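Local atomic coordinates of glycerophosphodiester phosphodiesterase (Parabacteroides distasonis, PDB entry 3NO3), a protein that belongs to the glycerophosphoryl diester phosphodiesterase family, has a TIM-barrel fold and carries a bound magnesium ion. Residues Pro83-Glu86 / Gln87-Arg91; Gln59-Ile63 / Gln64-Tyr68. All blocks are in the same frame, centred on the assembly; numbering follows the deposited sequence.

Contact 1: residues Pro83-Glu86 / Gln87-Arg91; sequences PTLE and QYLKR
T84 and Q87 grip each other through two reciprocal hydrogen bonds at the start of helix 85-94. The hydroxyl OG1 of T84 accepts from Q87 N at 3.0 Å, and the bond is nearly straight, with an N-H...O angle of 163°. In return T84 N donates to the side-chain oxygen OE1 of Q87 at 3.1 Å, approaching from well above the plane of the amide and not along a lone pair. Both torsions serve this exchange: T84 OG1 sits between its own backbone N and carbonyl carbon (chi1 62°), facing the first turn, while CG of Q87 lies beside its backbone N (chi1 -74°), which carries the extended side chain back over the cap. The amide carbon CD of Q87 consequently passes 3.2 Å from T84 OG1.

Behind the cap the regular helical bonds begin, Y88 N donating to T84 O at 3.0 Å and L89 N to L85 O at 2.8 Å. Two apolar pairs flank them. L89 lays its CD1 methyl against L85 CG at 3.7 Å, the two branched ends meeting at a slant one turn apart. P83, just ahead of the cap, puts CB 4.0 Å from CD1 of the Y88 ring.

Further out, the leucines lean on M123 of helix 110-126, whereas Y88 packs on helix 24-32 and meets the ring of F40 at an inclined angle. The extended side chain of E86 forms a salt bridge with R126 through OE2, and R91 forms another with E28. Backbone bonds from P83 to V52 and from L85 to L50 tie the start of the helix to strand 50-52. The reciprocal T84-Q87 pair is a capping box, here opening an outer helix of a TIM barrel.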
ATOM      1  N   PRO A  83       2.423 -12.103 -10.502  1.00 17.05           N
ATOM      2  CA  PRO A  83       3.220 -11.035 -11.119  1.00 15.93           C
ATOM      3  C   PRO A  83       4.588 -10.878 -10.465  1.00 14.79           C
ATOM      4  O   PRO A  83       4.697 -10.958  -9.228  1.00 16.56           O
ATOM      5  CB  PRO A  83       2.390  -9.764 -10.849  1.00 15.83           C
ATOM      6  CG  PRO A  83       1.036 -10.218 -10.538  1.00 16.15           C
ATOM      7  CD  PRO A  83       1.228 -11.551  -9.848  1.00 16.33           C
ATOM      8  N   THR A  84       5.607 -10.618 -11.260  1.00 14.46           N
ATOM      9  CA  THR A  84       6.844 -10.055 -10.704  1.00 14.70           C
ATOM     10  C   THR A  84       6.556  -8.593 -10.416  1.00 14.25           C
ATOM     11  O   THR A  84       5.663  -7.977 -11.031  1.00 15.06           O
ATOM     12  CB  THR A  84       8.057 -10.190 -11.629  1.00 13.93           C
ATOM     13  OG1 THR A  84       7.815  -9.473 -12.839  1.00 14.77           O
ATOM     14  CG2 THR A  84       8.358 -11.683 -11.974  1.00 15.05           C
ATOM     15  N   LEU A  85       7.319  -8.022  -9.492  1.00 14.02           N
ATOM     16  CA  LEU A  85       7.260  -6.592  -9.240  1.00 13.77           C
ATOM     17  C   LEU A  85       7.632  -5.842 -10.504  1.00 15.45           C
ATOM     18  O   LEU A  85       6.985  -4.849 -10.852  1.00 15.80           O
ATOM     19  CB  LEU A  85       8.194  -6.165  -8.099  1.00 13.95           C
ATOM     20  CG  LEU A  85       8.249  -4.632  -7.826  1.00 12.85           C
ATOM     21  CD1 LEU A  85       6.804  -4.116  -7.430  1.00 15.36           C
ATOM     22  CD2 LEU A  85       9.364  -4.287  -6.726  1.00 11.38           C
ATOM     23  N   GLU A  86       8.646  -6.323 -11.219  1.00 14.96           N
ATOM     24  CA  GLU A  86       9.010  -5.710 -12.478  1.00 14.75           C
ATOM     25  C   GLU A  86       7.839  -5.606 -13.443  1.00 15.64           C
ATOM     26  O   GLU A  86       7.660  -4.557 -14.047  1.00 16.02           O
ATOM     27  CB  GLU A  86      10.115  -6.502 -13.152  1.00 15.67           C
ATOM     28  CG  GLU A  86      10.638  -5.904 -14.461  1.00 16.84           C
ATOM     29  CD  GLU A  86      11.642  -6.798 -15.190  1.00 18.01           C
ATOM     30  OE1 GLU A  86      11.543  -8.060 -15.086  1.00 17.41           O
ATOM     31  OE2 GLU A  86      12.528  -6.207 -15.910  1.00 19.73           O
ATOM     32  N   GLN A  87       7.106  -6.694 -13.621  1.00 15.42           N
ATOM     33  CA  GLN A  87       5.887  -6.655 -14.477  1.00 15.96           C
ATOM     34  C   GLN A  87       4.857  -5.648 -13.978  1.00 15.34           C
ATOM     35  O   GLN A  87       4.185  -4.927 -14.775  1.00 16.09           O
ATOM     36  CB  GLN A  87       5.226  -8.033 -14.532  1.00 16.44           C
ATOM     37  CG  GLN A  87       6.006  -9.043 -15.399  1.00 17.32           C
ATOM     38  CD  GLN A  87       5.712 -10.477 -15.089  1.00 18.19           C
ATOM     39  OE1 GLN A  87       4.820 -10.805 -14.285  1.00 20.66           O
ATOM     40  NE2 GLN A  87       6.433 -11.362 -15.757  1.00 18.55           N
ATOM     41  N   TYR A  88       4.690  -5.598 -12.665  1.00 14.73           N
ATOM     42  CA  TYR A  88       3.695  -4.707 -12.029  1.00 15.25           C
ATOM     43  C   TYR A  88       4.068  -3.278 -12.315  1.00 15.55           C
ATOM     44  O   TYR A  88       3.212  -2.477 -12.738  1.00 16.48           O
ATOM     45  CB  TYR A  88       3.574  -4.969 -10.504  1.00 15.00           C
ATOM     46  CG  TYR A  88       2.147  -4.936  -9.987  1.00 16.08           C
ATOM     47  CD1 TYR A  88       1.286  -5.988 -10.241  1.00 17.26           C
ATOM     48  CD2 TYR A  88       1.661  -3.859  -9.253  1.00 17.78           C
ATOM     49  CE1 TYR A  88      -0.040  -5.991  -9.784  1.00 17.23           C
ATOM     50  CE2 TYR A  88       0.337  -3.864  -8.779  1.00 16.39           C
ATOM     51  CZ  TYR A  88      -0.493  -4.931  -9.043  1.00 17.90           C
ATOM     52  OH  TYR A  88      -1.815  -4.894  -8.617  1.00 17.39           O
ATOM     53  N   LEU A  89       5.360  -2.971 -12.155  1.00 15.18           N
ATOM     54  CA  LEU A  89       5.880  -1.646 -12.421  1.00 15.55           C
ATOM     55  C   LEU A  89       5.927  -1.276 -13.898  1.00 16.13           C
ATOM     56  O   LEU A  89       5.696  -0.112 -14.220  1.00 16.17           O
ATOM     57  CB  LEU A  89       7.275  -1.485 -11.782  1.00 15.11           C
ATOM     58  CG  LEU A  89       7.217  -1.653 -10.248  1.00 15.22           C
ATOM     59  CD1 LEU A  89       8.603  -1.432  -9.677  1.00 14.25           C
ATOM     60  CD2 LEU A  89       6.158  -0.768  -9.546  1.00 16.34           C
ATOM     61  N   LYS A  90       6.190  -2.227 -14.795  1.00 16.33           N
ATOM     62  CA  LYS A  90       6.169  -1.939 -16.221  0.50 17.20           C
ATOM     63  C   LYS A  90       4.751  -1.481 -16.611  1.00 17.75           C
ATOM     64  O   LYS A  90       4.576  -0.522 -17.378  1.00 18.11           O
ATOM     65  CB  LYS A  90       6.619  -3.171 -17.024  0.50 17.53           C
ATOM     66  CG  LYS A  90       6.620  -3.050 -18.563  0.50 19.29           C
ATOM     67  CD  LYS A  90       7.334  -4.257 -19.226  0.50 19.76           C
ATOM     68  CE  LYS A  90       7.175  -4.325 -20.754  0.50 22.71           C
ATOM     69  NZ  LYS A  90       5.745  -4.443 -21.207  0.50 22.20           N
ATOM     70  N   ARG A  91       3.733  -2.153 -16.077  1.00 17.79           N
ATOM     71  CA  ARG A  91       2.338  -1.762 -16.376  1.00 18.84           C
ATOM     72  C   ARG A  91       1.992  -0.402 -15.737  1.00 19.45           C
ATOM     73  O   ARG A  91       1.422   0.465 -16.393  1.00 19.93           O
ATOM     74  CB  ARG A  91       1.354  -2.858 -15.901  1.00 19.86           C
ATOM     75  CG  ARG A  91      -0.138  -2.633 -16.315  1.00 20.51           C
ATOM     76  CD  ARG A  91      -0.348  -2.785 -17.785  1.00 22.79           C
ATOM     77  NE  ARG A  91      -1.637  -2.294 -18.255  1.00 25.78           N
ATOM     78  CZ  ARG A  91      -1.907  -1.046 -18.662  1.00 27.50           C
ATOM     79  NH1 ARG A  91      -1.013  -0.055 -18.625  1.00 26.83           N
ATOM     80  NH2 ARG A  91      -3.133  -0.770 -19.100  1.00 29.07           N
TER

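Contact 2: residues Gln59-Ile63 / Gln64-Tyr68; sequences QGKHI and QSCTY
H62 and S65 are joined by a short side-chain hydrogen bond, 2.7 Å between ND1 and OG, and it is almost straight at 169°. The hydroxyl lies at the edge of the imidazole, near the ring plane, and either group could be the donor. CG of H62 is anti to its backbone N (chi1 175°), directing the ring forward along the chain, while OG of S65 turns back toward it with chi1 61°. One edge of the ring is thereby fixed.

Two backbone bonds close the turn beneath this pair. S65 N donates to H62 O at 3.2 Å, and C66 N donates to I63 O over the same length. Each donor stands well above the plane of its carbonyl and not on a lone pair, in keeping with the tight turn.

Two further pairs are in van der Waals contact. CB of Q64 comes 4.0 Å from H62 CE1, and on the strand side C66 SG rests 4.0 Å from K61 CB. Q64 N lies over one face of the H62 ring, offset toward its rim. The sulfur of C66 is also near the backbone of the strand, with SG 3.2 Å from H62 O.

Polar ends reaching beyond the turn fasten it to its surroundings. NE2 of Q64 bonds to S106 O and to H43 ND1, and K61 NZ reaches E70 O. I63, K61 and C66 all touch L71 of helix 68-71, with I63 also packing on V51 and I58. The two successive i to i+3 backbone bonds are those of a short 3-10 turn, which here leads out of the two-stranded antiparallel hairpin 57-58/61-62 toward helix 68-71, in an excursion from the barrel.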
ATOM      1  N   GLN A  59      -0.725 -21.439  -2.566  1.00 18.86           N
ATOM      2  CA  GLN A  59      -0.951 -22.810  -3.022  1.00 19.96           C
ATOM      3  C   GLN A  59       0.042 -23.811  -2.349  1.00 20.18           C
ATOM      4  O   GLN A  59       0.615 -24.674  -3.002  1.00 20.92           O
ATOM      5  CB  GLN A  59      -0.942 -22.867  -4.554  1.00 20.28           C
ATOM      6  CG  GLN A  59      -2.171 -22.091  -5.124  1.00 23.12           C
ATOM      7  CD  GLN A  59      -1.996 -21.638  -6.553  1.00 23.12           C
ATOM      8  OE1 GLN A  59      -1.570 -22.430  -7.414  1.00 23.64           O
ATOM      9  NE2 GLN A  59      -2.384 -20.383  -6.841  1.00 19.64           N
ATOM     10  N   GLY A  60       0.243 -23.647  -1.049  1.00 19.11           N
ATOM     11  CA  GLY A  60       1.141 -24.492  -0.266  1.00 19.76           C
ATOM     12  C   GLY A  60       2.615 -24.137  -0.342  1.00 19.55           C
ATOM     13  O   GLY A  60       3.420 -24.830   0.303  1.00 20.86           O
ATOM     14  N   LYS A  61       2.992 -23.091  -1.080  1.00 18.08           N
ATOM     15  CA  LYS A  61       4.396 -22.661  -1.220  1.00 17.51           C
ATOM     16  C   LYS A  61       4.654 -21.407  -0.401  1.00 17.50           C
ATOM     17  O   LYS A  61       3.964 -20.414  -0.590  1.00 16.99           O
ATOM     18  CB  LYS A  61       4.723 -22.422  -2.681  1.00 17.03           C
ATOM     19  CG  LYS A  61       4.495 -23.713  -3.532  1.00 21.95           C
ATOM     20  CD  LYS A  61       5.617 -24.019  -4.475  1.00 29.08           C
ATOM     21  CE  LYS A  61       5.272 -25.217  -5.432  1.00 34.15           C
ATOM     22  NZ  LYS A  61       6.016 -25.142  -6.773  1.00 36.00           N
ATOM     23  N   HIS A  62       5.664 -21.437   0.477  1.00 16.04           N
ATOM     24  CA  HIS A  62       6.018 -20.286   1.296  1.00 16.09           C
ATOM     25  C   HIS A  62       6.935 -19.423   0.492  1.00 15.45           C
ATOM     26  O   HIS A  62       8.109 -19.842   0.223  1.00 16.58           O
ATOM     27  CB  HIS A  62       6.684 -20.744   2.604  1.00 17.32           C
ATOM     28  CG  HIS A  62       7.178 -19.620   3.448  1.00 15.73           C
ATOM     29  ND1 HIS A  62       8.519 -19.365   3.594  1.00 16.18           N
ATOM     30  CD2 HIS A  62       6.523 -18.693   4.186  1.00 16.42           C
ATOM     31  CE1 HIS A  62       8.676 -18.306   4.380  1.00 18.08           C
ATOM     32  NE2 HIS A  62       7.481 -17.868   4.741  1.00 17.14           N
ATOM     33  N   ILE A  63       6.460 -18.221   0.146  1.00 15.01           N
ATOM     34  CA  ILE A  63       7.060 -17.425  -0.953  1.00 14.66           C
ATOM     35  C   ILE A  63       8.510 -17.055  -0.647  1.00 14.64           C
ATOM     36  O   ILE A  63       9.375 -17.229  -1.473  1.00 13.57           O
ATOM     37  CB  ILE A  63       6.224 -16.138  -1.258  1.00 13.73           C
ATOM     38  CG1 ILE A  63       4.867 -16.530  -1.896  1.00 13.18           C
ATOM     39  CG2 ILE A  63       6.991 -15.175  -2.193  1.00 13.87           C
ATOM     40  CD1 ILE A  63       3.887 -15.364  -1.966  1.00 14.40           C
ATOM     41  N   GLN A  64       8.763 -16.613   0.582  1.00 15.52           N
ATOM     42  CA  GLN A  64      10.072 -16.114   0.974  1.00 15.39           C
ATOM     43  C   GLN A  64      11.201 -17.152   1.112  1.00 15.47           C
ATOM     44  O   GLN A  64      12.378 -16.767   1.168  1.00 16.00           O
ATOM     45  CB  GLN A  64       9.947 -15.231   2.224  1.00 15.34           C
ATOM     46  CG  GLN A  64       9.155 -13.915   2.001  1.00 15.90           C
ATOM     47  CD  GLN A  64       8.918 -13.172   3.297  1.00 16.08           C
ATOM     48  OE1 GLN A  64       9.634 -13.392   4.302  1.00 12.05           O
ATOM     49  NE2 GLN A  64       7.927 -12.290   3.294  1.00 12.83           N
ATOM     50  N   SER A  65      10.836 -18.438   1.181  1.00 15.17           N
ATOM     51  CA  SER A  65      11.800 -19.526   1.214  1.00 14.50           C
ATOM     52  C   SER A  65      11.828 -20.310  -0.073  1.00 14.66           C
ATOM     53  O   SER A  65      12.642 -21.227  -0.171  1.00 15.10           O
ATOM     54  CB  SER A  65      11.610 -20.423   2.459  1.00 15.83           C
ATOM     55  OG  SER A  65      10.339 -21.045   2.512  1.00 15.44           O
ATOM     56  N   CYS A  66      10.996 -19.933  -1.079  1.00 14.76           N
ATOM     57  CA  CYS A  66      10.922 -20.670  -2.334  1.00 15.09           C
ATOM     58  C   CYS A  66      11.711 -19.880  -3.391  1.00 14.26           C
ATOM     59  O   CYS A  66      11.770 -18.669  -3.327  1.00 14.09           O
ATOM     60  CB  CYS A  66       9.479 -20.853  -2.796  1.00 15.12           C
ATOM     61  SG  CYS A  66       8.690 -22.190  -1.925  1.00 18.22           S
ATOM     62  N   THR A  67      12.245 -20.541  -4.386  1.00 15.09           N
ATOM     63  CA  THR A  67      12.798 -19.824  -5.543  1.00 16.89           C
ATOM     64  C   THR A  67      11.686 -19.326  -6.466  1.00 17.54           C
ATOM     65  O   THR A  67      10.572 -19.863  -6.477  1.00 17.18           O
ATOM     66  CB  THR A  67      13.709 -20.689  -6.374  1.00 17.27           C
ATOM     67  OG1 THR A  67      12.935 -21.779  -6.889  1.00 19.81           O
ATOM     68  CG2 THR A  67      14.962 -21.166  -5.559  1.00 18.47           C
ATOM     69  N   TYR A  68      11.979 -18.281  -7.238  1.00 18.10           N
ATOM     70  CA  TYR A  68      11.000 -17.777  -8.211  1.00 17.32           C
ATOM     71  C   TYR A  68      10.561 -18.880  -9.212  1.00 17.52           C
ATOM     72  O   TYR A  68       9.367 -18.978  -9.569  1.00 17.53           O
ATOM     73  CB  TYR A  68      11.497 -16.504  -8.912  1.00 16.74           C
ATOM     74  CG  TYR A  68      10.544 -16.036  -9.976  1.00 15.60           C
ATOM     75  CD1 TYR A  68       9.239 -15.616  -9.653  1.00 14.96           C
ATOM     76  CD2 TYR A  68      10.898 -16.102 -11.313  1.00 17.81           C
ATOM     77  CE1 TYR A  68       8.330 -15.245 -10.626  1.00 15.16           C
ATOM     78  CE2 TYR A  68       9.995 -15.722 -12.318  1.00 18.28           C
ATOM     79  CZ  TYR A  68       8.720 -15.299 -11.972  1.00 15.96           C
ATOM     80  OH  TYR A  68       7.857 -14.954 -12.981  1.00 16.76           O
TER

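How the contacts relate
Contact 2 precedes contact 1 along the chain, and their centres are 18 Å apart. They nevertheless meet at one point, where T84 CG2 packs 3.5 Å from Y68 OH, so the start of helix 68-71, just past the 3-10 turn, touches the cap residue of helix 85-94. Strand 50-52 also links them: V51 receives I63 and Y68, while L50 and V52 receive L85 and Y88. A magnesium ion held by E39, D41 and E103 marks the metal site. The side chains of Y88 and Q64 lie about 11 and 12 Å from a bound magnesium ion, too far for either to be a ligand.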